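Local coordinates for protein lysine/ornithine decarboxylase (Vibrio vulnificus, PDB 2PLJ) that decarboxylates lysine and ornithine, as a pyridoxal phosphate-dependent enzyme of the beta/alpha-barrel basic amino acid decarboxylases, yielding cadaverine and putrescine, at residues 24-29 with 404-409; 58-63 with 88-93. One frame throughout, in Å; residues are numbered along the deposited sequence.

Interaction 1: residues 24-29 with 404-409; sequences SQSIFD and TIALNE
Q25 bonds through its backbone to the residues on either side of its bridge partner I405, as parallel strands do: Q25 N gives its proton to T404 O at 2.9 Å, and A406 N returns one to Q25 O, also at 2.9 Å. I27 N continues the ladder to A406 O with an N-H...O angle of 166°. Beside it I27 lays its extended branch against two neighbours: I27 CD1 meets I405 CG2 at 3.7 Å and presses rather tightly on L407 CD2 at 3.5 Å, a place suited to a branched aliphatic side chain. F53 of helix 40-53 packs on I27 and I405. Through the ladder strand 24-26 adds itself to 403-407, whose other neighbour is 57-61, in the mixed sheet of the beta domain that accompanies the beta/alpha barrel in these decarboxylases. V92 of helix 91-100 packs on both S26 and A406, so short side chains suit them; S26 OG lies 3.6 Å from A406 CB. Beyond the last bridge water takes over: one molecule joins S26 OG to E409 OE1, while two others link I27 O to the backbone nitrogens of N408 and E409. E409 extends fully, CG anti to the backbone N (chi1 -176°), bringing E409 OE1 to the ring edge, 3.4 Å from F28 CE1; R95 holds OE2 in a salt bridge.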
ATOM      1  N   SER A  24       4.715   2.871  16.953  1.00 24.62           N
ATOM      2  CA  SER A  24       5.494   4.054  17.324  1.00 23.73           C
ATOM      3  C   SER A  24       5.751   4.174  18.819  1.00 22.99           C
ATOM      4  O   SER A  24       4.921   3.771  19.638  1.00 22.71           O
ATOM      5  CB  SER A  24       4.815   5.350  16.830  1.00 24.46           C
ATOM      6  OG  SER A  24       5.694   6.484  16.937  1.00 26.13           O
ATOM      7  N   GLN A  25       6.901   4.734  19.160  1.00 22.17           N
ATOM      8  CA  GLN A  25       7.142   5.177  20.557  1.00 21.87           C
ATOM      9  C   GLN A  25       8.029   6.402  20.601  1.00 22.34           C
ATOM     10  O   GLN A  25       8.678   6.736  19.610  1.00 23.05           O
ATOM     11  CB  GLN A  25       7.750   4.068  21.410  1.00 21.26           C
ATOM     12  CG  GLN A  25       9.139   3.591  20.964  1.00 21.26           C
ATOM     13  CD  GLN A  25       9.651   2.472  21.898  1.00 21.96           C
ATOM     14  OE1 GLN A  25       9.982   2.726  23.051  1.00 23.74           O
ATOM     15  NE2 GLN A  25       9.675   1.242  21.404  1.00 23.32           N
ATOM     16  N   SER A  26       8.048   7.057  21.757  1.00 22.43           N
ATOM     17  CA  SER A  26       8.817   8.287  21.940  1.00 23.29           C
ATOM     18  C   SER A  26      10.013   8.128  22.859  1.00 24.39           C
ATOM     19  O   SER A  26       9.934   7.381  23.853  1.00 24.78           O
ATOM     20  CB  SER A  26       7.903   9.374  22.496  1.00 22.72           C
ATOM     21  OG  SER A  26       6.925   9.778  21.542  1.00 20.61           O
ATOM     22  N   ILE A  27      11.110   8.814  22.531  1.00 23.65           N
ATOM     23  CA  ILE A  27      12.238   8.968  23.461  1.00 24.66           C
ATOM     24  C   ILE A  27      12.087  10.334  24.090  1.00 25.52           C
ATOM     25  O   ILE A  27      12.299  11.358  23.424  1.00 25.58           O
ATOM     26  CB  ILE A  27      13.639   8.841  22.800  1.00 24.73           C
ATOM     27  CG1 ILE A  27      13.816   7.446  22.187  1.00 26.04           C
ATOM     28  CG2 ILE A  27      14.757   9.158  23.837  1.00 24.70           C
ATOM     29  CD1 ILE A  27      15.133   7.249  21.388  1.00 26.93           C
ATOM     30  N   PHE A  28      11.691  10.344  25.364  1.00 24.19           N
ATOM     31  CA  PHE A  28      11.529  11.584  26.107  1.00 25.61           C
ATOM     32  C   PHE A  28      12.756  11.829  26.987  1.00 27.32           C
ATOM     33  O   PHE A  28      12.952  12.922  27.520  1.00 27.55           O
ATOM     34  CB  PHE A  28      10.286  11.502  26.984  1.00 24.91           C
ATOM     35  CG  PHE A  28       8.995  11.524  26.223  1.00 23.79           C
ATOM     36  CD1 PHE A  28       8.588  12.689  25.542  1.00 22.77           C
ATOM     37  CD2 PHE A  28       8.155  10.407  26.212  1.00 22.66           C
ATOM     38  CE1 PHE A  28       7.357  12.719  24.848  1.00 22.99           C
ATOM     39  CE2 PHE A  28       6.925  10.427  25.540  1.00 23.78           C
ATOM     40  CZ  PHE A  28       6.530  11.575  24.831  1.00 24.83           C
ATOM     41  N   ASP A  29      13.564  10.792  27.158  1.00 29.79           N
ATOM     42  CA  ASP A  29      14.737  10.869  28.024  1.00 32.61           C
ATOM     43  C   ASP A  29      15.803   9.986  27.401  1.00 34.65           C
ATOM     44  O   ASP A  29      15.837   8.775  27.650  1.00 35.68           O
ATOM     45  CB  ASP A  29      14.361  10.414  29.446  1.00 32.36           C
ATOM     46  CG  ASP A  29      15.565  10.284  30.384  1.00 33.25           C
ATOM     47  OD1 ASP A  29      16.728  10.334  29.925  1.00 34.33           O
ATOM     48  OD2 ASP A  29      15.331  10.107  31.595  1.00 33.23           O
ATOM     49  N   THR A 404       8.185   3.699  14.257  1.00 15.03           N
ATOM     50  CA  THR A 404       8.624   5.089  14.305  1.00 15.42           C
ATOM     51  C   THR A 404       9.134   5.451  15.708  1.00 15.30           C
ATOM     52  O   THR A 404       8.472   5.179  16.712  1.00 16.93           O
ATOM     53  CB  THR A 404       7.486   6.040  13.847  1.00 16.11           C
ATOM     54  OG1 THR A 404       7.209   5.830  12.446  1.00 17.48           O
ATOM     55  CG2 THR A 404       7.875   7.505  14.014  1.00 17.78           C
ATOM     56  N   ILE A 405      10.308   6.063  15.767  1.00 14.13           N
ATOM     57  CA  ILE A 405      10.875   6.511  17.042  1.00 13.48           C
ATOM     58  C   ILE A 405      10.873   8.046  17.032  1.00 13.83           C
ATOM     59  O   ILE A 405      11.537   8.654  16.192  1.00 13.60           O
ATOM     60  CB  ILE A 405      12.322   6.009  17.262  1.00 13.83           C
ATOM     61  CG1 ILE A 405      12.429   4.479  17.055  1.00 14.59           C
ATOM     62  CG2 ILE A 405      12.775   6.421  18.667  1.00 14.23           C
ATOM     63  CD1 ILE A 405      11.508   3.678  17.959  1.00 14.96           C
ATOM     64  N   ALA A 406      10.116   8.658  17.951  1.00 13.09           N
ATOM     65  CA  ALA A 406       9.955  10.126  17.951  1.00 14.16           C
ATOM     66  C   ALA A 406      10.985  10.722  18.896  1.00 14.64           C
ATOM     67  O   ALA A 406      11.038  10.359  20.104  1.00 15.01           O
ATOM     68  CB  ALA A 406       8.537  10.526  18.383  1.00 14.13           C
ATOM     69  N   LEU A 407      11.758  11.659  18.357  1.00 14.63           N
ATOM     70  CA  LEU A 407      12.841  12.334  19.075  1.00 15.18           C
ATOM     71  C   LEU A 407      12.636  13.844  19.197  1.00 14.71           C
ATOM     72  O   LEU A 407      12.045  14.491  18.302  1.00 14.24           O
ATOM     73  CB  LEU A 407      14.181  12.098  18.338  1.00 15.61           C
ATOM     74  CG  LEU A 407      14.499  10.671  17.855  1.00 20.09           C
ATOM     75  CD1 LEU A 407      15.668  10.668  16.869  1.00 23.44           C
ATOM     76  CD2 LEU A 407      14.803   9.831  19.049  1.00 20.97           C
ATOM     77  N   ASN A 408      13.115  14.406  20.312  1.00 14.52           N
ATOM     78  CA  ASN A 408      13.219  15.871  20.445  1.00 14.93           C
ATOM     79  C   ASN A 408      11.888  16.603  20.478  1.00 15.33           C
ATOM     80  O   ASN A 408      11.842  17.809  20.173  1.00 15.09           O
ATOM     81  CB  ASN A 408      14.134  16.484  19.364  1.00 15.29           C
ATOM     82  CG  ASN A 408      15.517  15.864  19.342  1.00 16.60           C
ATOM     83  OD1 ASN A 408      16.095  15.543  20.401  1.00 17.50           O
ATOM     84  ND2 ASN A 408      16.055  15.654  18.138  1.00 18.17           N
ATOM     85  N   GLU A 409      10.812  15.918  20.887  1.00 15.25           N
ATOM     86  CA  GLU A 409       9.521  16.612  21.014  1.00 16.79           C
ATOM     87  C   GLU A 409       9.621  17.832  21.920  1.00 18.35           C
ATOM     88  O   GLU A 409       9.168  18.932  21.556  1.00 17.35           O
ATOM     89  CB  GLU A 409       8.383  15.709  21.507  1.00 16.11           C
ATOM     90  CG  GLU A 409       7.028  16.467  21.514  1.00 15.21           C
ATOM     91  CD  GLU A 409       5.858  15.628  21.972  1.00 16.13           C
ATOM     92  OE1 GLU A 409       6.017  14.412  22.187  1.00 14.88           O
ATOM     93  OE2 GLU A 409       4.749  16.183  22.090  1.00 15.16           O
TER
HETATM   94  O   HOH W   1       7.817  12.405  21.331  1.00 16.78           O
HETATM   95  O   HOH W   2      10.460  13.078  21.912  1.00 19.55           O
HETATM   96  O   HOH W   3      14.270  12.942  22.376  1.00 22.05           O

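Interaction 2: residues 58-63 with 88-93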
ATOM      1  N   LEU A  58      11.797   4.096  11.660  1.00 12.08           N
ATOM      2  CA  LEU A  58      11.698   5.436  11.096  1.00 12.71           C
ATOM      3  C   LEU A  58      12.038   6.416  12.239  1.00 13.79           C
ATOM      4  O   LEU A  58      11.348   6.433  13.264  1.00 15.51           O
ATOM      5  CB  LEU A  58      10.286   5.676  10.579  1.00 13.30           C
ATOM      6  CG  LEU A  58       9.908   4.828   9.364  1.00 13.47           C
ATOM      7  CD1 LEU A  58       8.422   4.897   9.151  1.00 16.15           C
ATOM      8  CD2 LEU A  58      10.598   5.348   8.103  1.00 15.92           C
ATOM      9  N   LEU A  59      13.103   7.194  12.071  1.00 12.83           N
ATOM     10  CA  LEU A  59      13.529   8.137  13.102  1.00 12.69           C
ATOM     11  C   LEU A  59      12.917   9.508  12.807  1.00 12.37           C
ATOM     12  O   LEU A  59      13.255  10.140  11.807  1.00 12.31           O
ATOM     13  CB  LEU A  59      15.061   8.218  13.205  1.00 12.43           C
ATOM     14  CG  LEU A  59      15.784   6.869  13.359  1.00 14.12           C
ATOM     15  CD1 LEU A  59      17.292   7.111  13.466  1.00 13.91           C
ATOM     16  CD2 LEU A  59      15.234   6.103  14.587  1.00 14.71           C
ATOM     17  N   LEU A  60      12.027   9.940  13.679  1.00 12.39           N
ATOM     18  CA  LEU A  60      11.326  11.213  13.520  1.00 12.84           C
ATOM     19  C   LEU A  60      11.962  12.279  14.414  1.00 13.55           C
ATOM     20  O   LEU A  60      12.017  12.149  15.645  1.00 12.62           O
ATOM     21  CB  LEU A  60       9.855  11.025  13.905  1.00 13.23           C
ATOM     22  CG  LEU A  60       9.054  12.316  14.158  1.00 12.26           C
ATOM     23  CD1 LEU A  60       8.975  13.105  12.816  1.00 15.33           C
ATOM     24  CD2 LEU A  60       7.649  11.947  14.688  1.00 14.68           C
ATOM     25  N   ASP A  61      12.451  13.334  13.775  1.00 12.84           N
ATOM     26  CA  ASP A  61      13.140  14.393  14.521  1.00 12.89           C
ATOM     27  C   ASP A  61      12.219  15.619  14.599  1.00 12.01           C
ATOM     28  O   ASP A  61      12.032  16.350  13.593  1.00 12.89           O
ATOM     29  CB  ASP A  61      14.474  14.747  13.846  1.00 13.36           C
ATOM     30  CG  ASP A  61      15.266  15.815  14.621  1.00 14.59           C
ATOM     31  OD1 ASP A  61      14.743  16.331  15.642  1.00 14.79           O
ATOM     32  OD2 ASP A  61      16.404  16.146  14.184  1.00 14.91           O
ATOM     33  N   CYS A  62      11.621  15.854  15.786  1.00 12.15           N
ATOM     34  CA  CYS A  62      10.698  17.004  15.961  1.00 13.17           C
ATOM     35  C   CYS A  62      11.341  18.379  15.732  1.00 12.87           C
ATOM     36  O   CYS A  62      10.647  19.349  15.459  1.00 13.59           O
ATOM     37  CB  CYS A  62      10.043  16.976  17.340  1.00 13.29           C
ATOM     38  SG  CYS A  62       8.982  15.503  17.487  1.00 16.17           S
ATOM     39  N   ASP A  63      12.659  18.463  15.880  1.00 13.19           N
ATOM     40  CA  ASP A  63      13.368  19.729  15.588  1.00 13.55           C
ATOM     41  C   ASP A  63      13.174  20.089  14.117  1.00 12.87           C
ATOM     42  O   ASP A  63      13.030  21.269  13.747  1.00 13.56           O
ATOM     43  CB  ASP A  63      14.866  19.575  15.888  1.00 12.79           C
ATOM     44  CG  ASP A  63      15.176  19.583  17.375  1.00 16.08           C
ATOM     45  OD1 ASP A  63      14.423  20.202  18.177  1.00 16.50           O
ATOM     46  OD2 ASP A  63      16.229  19.011  17.728  1.00 18.69           O
ATOM     47  N   LEU A  88       1.589  12.349   6.981  1.00 12.80           N
ATOM     48  CA  LEU A  88       2.211  11.812   8.220  1.00 13.78           C
ATOM     49  C   LEU A  88       1.283  12.186   9.382  1.00 14.10           C
ATOM     50  O   LEU A  88       1.464  13.220  10.002  1.00 15.18           O
ATOM     51  CB  LEU A  88       3.646  12.345   8.434  1.00 14.16           C
ATOM     52  CG  LEU A  88       4.315  11.749   9.679  1.00 14.77           C
ATOM     53  CD1 LEU A  88       4.343  10.180   9.606  1.00 17.74           C
ATOM     54  CD2 LEU A  88       5.716  12.345   9.886  1.00 13.73           C
ATOM     55  N   PRO A  89       0.225  11.379   9.591  1.00 14.82           N
ATOM     56  CA  PRO A  89      -0.790  11.670  10.610  1.00 15.18           C
ATOM     57  C   PRO A  89      -0.343  11.174  11.974  1.00 15.96           C
ATOM     58  O   PRO A  89      -0.949  10.243  12.542  1.00 18.06           O
ATOM     59  CB  PRO A  89      -2.002  10.876  10.099  1.00 15.39           C
ATOM     60  CG  PRO A  89      -1.401   9.633   9.468  1.00 16.45           C
ATOM     61  CD  PRO A  89      -0.123  10.168   8.802  1.00 15.30           C
ATOM     62  N   HIS A  90       0.733  11.762  12.493  1.00 16.04           N
ATOM     63  CA  HIS A  90       1.410  11.205  13.666  1.00 15.28           C
ATOM     64  C   HIS A  90       1.114  12.092  14.872  1.00 14.54           C
ATOM     65  O   HIS A  90       1.300  13.302  14.821  1.00 14.74           O
ATOM     66  CB  HIS A  90       2.907  11.125  13.401  1.00 15.70           C
ATOM     67  CG  HIS A  90       3.666  10.353  14.433  1.00 16.14           C
ATOM     68  ND1 HIS A  90       3.705  10.733  15.758  1.00 15.07           N
ATOM     69  CD2 HIS A  90       4.445   9.252  14.325  1.00 17.61           C
ATOM     70  CE1 HIS A  90       4.441   9.867  16.438  1.00 15.63           C
ATOM     71  NE2 HIS A  90       4.909   8.959  15.591  1.00 17.82           N
ATOM     72  N   PRO A  91       0.662  11.489  15.978  1.00 14.41           N
ATOM     73  CA  PRO A  91       0.253  12.315  17.138  1.00 15.23           C
ATOM     74  C   PRO A  91       1.383  13.234  17.665  1.00 13.95           C
ATOM     75  O   PRO A  91       1.105  14.358  18.096  1.00 13.20           O
ATOM     76  CB  PRO A  91      -0.129  11.292  18.215  1.00 15.87           C
ATOM     77  CG  PRO A  91       0.021   9.952  17.606  1.00 18.42           C
ATOM     78  CD  PRO A  91       0.515  10.037  16.198  1.00 15.17           C
ATOM     79  N   VAL A  92       2.621  12.762  17.613  1.00 13.42           N
ATOM     80  CA  VAL A  92       3.756  13.605  18.044  1.00 13.67           C
ATOM     81  C   VAL A  92       3.957  14.808  17.108  1.00 12.63           C
ATOM     82  O   VAL A  92       4.206  15.922  17.565  1.00 12.65           O
ATOM     83  CB  VAL A  92       5.038  12.799  18.178  1.00 14.02           C
ATOM     84  CG1 VAL A  92       6.229  13.753  18.438  1.00 15.52           C
ATOM     85  CG2 VAL A  92       4.908  11.843  19.369  1.00 14.38           C
ATOM     86  N   VAL A  93       3.765  14.584  15.816  1.00 12.63           N
ATOM     87  CA  VAL A  93       3.830  15.688  14.843  1.00 13.09           C
ATOM     88  C   VAL A  93       2.712  16.723  15.139  1.00 13.51           C
ATOM     89  O   VAL A  93       2.943  17.951  15.124  1.00 13.06           O
ATOM     90  CB  VAL A  93       3.780  15.158  13.390  1.00 12.31           C
ATOM     91  CG1 VAL A  93       3.615  16.344  12.406  1.00 12.96           C
ATOM     92  CG2 VAL A  93       5.064  14.302  13.085  1.00 14.78           C
TER
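L60 meets H90 by a CH-pi contact: L60 CD2 stands 4.1 Å from the centroid of the H90 imidazole, only 4° off the ring normal, so the methyl sits squarely over one face. L60 CB points to 88-93, and CG anti to the backbone N (chi1 164°) carries both methyls on toward it, so that the forked end serves several neighbours at once. Among the apolar contacts, L60 CD2 lies 3.8 Å from V93 CG2, and L60 CD1 is 4.4 Å from L88 CD2. Further along, C62 SG comes close to V92 CG1, at 3.4 Å; a small, weakly polar sulfur suits this narrow apolar place. Here the end of strand 57-61 and the first turn of helix 62-75 pack on the start of helix 91-100, at the junction of the beta domain with the pyridoxal-binding beta/alpha barrel. H90 and D61 are the N-cap residues of helices 91-100 and 62-75, and their side chains make the capping bonds. H90 ND1 accepts from V92 N at 3.0 Å with the donor lying in the ring plane, which fixes the imidazole's rotation and turns a face to L60. H90 NE2 is bonded to S24 OG, so both ring nitrogens have partners. D61 OD1 likewise accepts from D63 N at 3.0 Å, met from above the carboxylate plane, and is also bonded by N408 ND2.

Strand 403-407 and strand 57-61, one from each contact, are sheet neighbours, probably hydrogen-bonded from I405 N to L58 O and from L407 N to L60 O. Interaction 1 is the more peripheral: it is partly buried, with exposed residues and bridging waters, and its main bonds run between backbones. Interaction 2 lies deeper: its centre is about 12 Å from the centre of the chain, against about 20 Å for interaction 1. Across its segments it is purely side-chain in character, apolar and CH-pi, its capping bonds staying within each segment. Polar side chains of interaction 1 meet the two N-cap residues of interaction 2, and helix 91-100 serves both, V92 also touching S26 and A406.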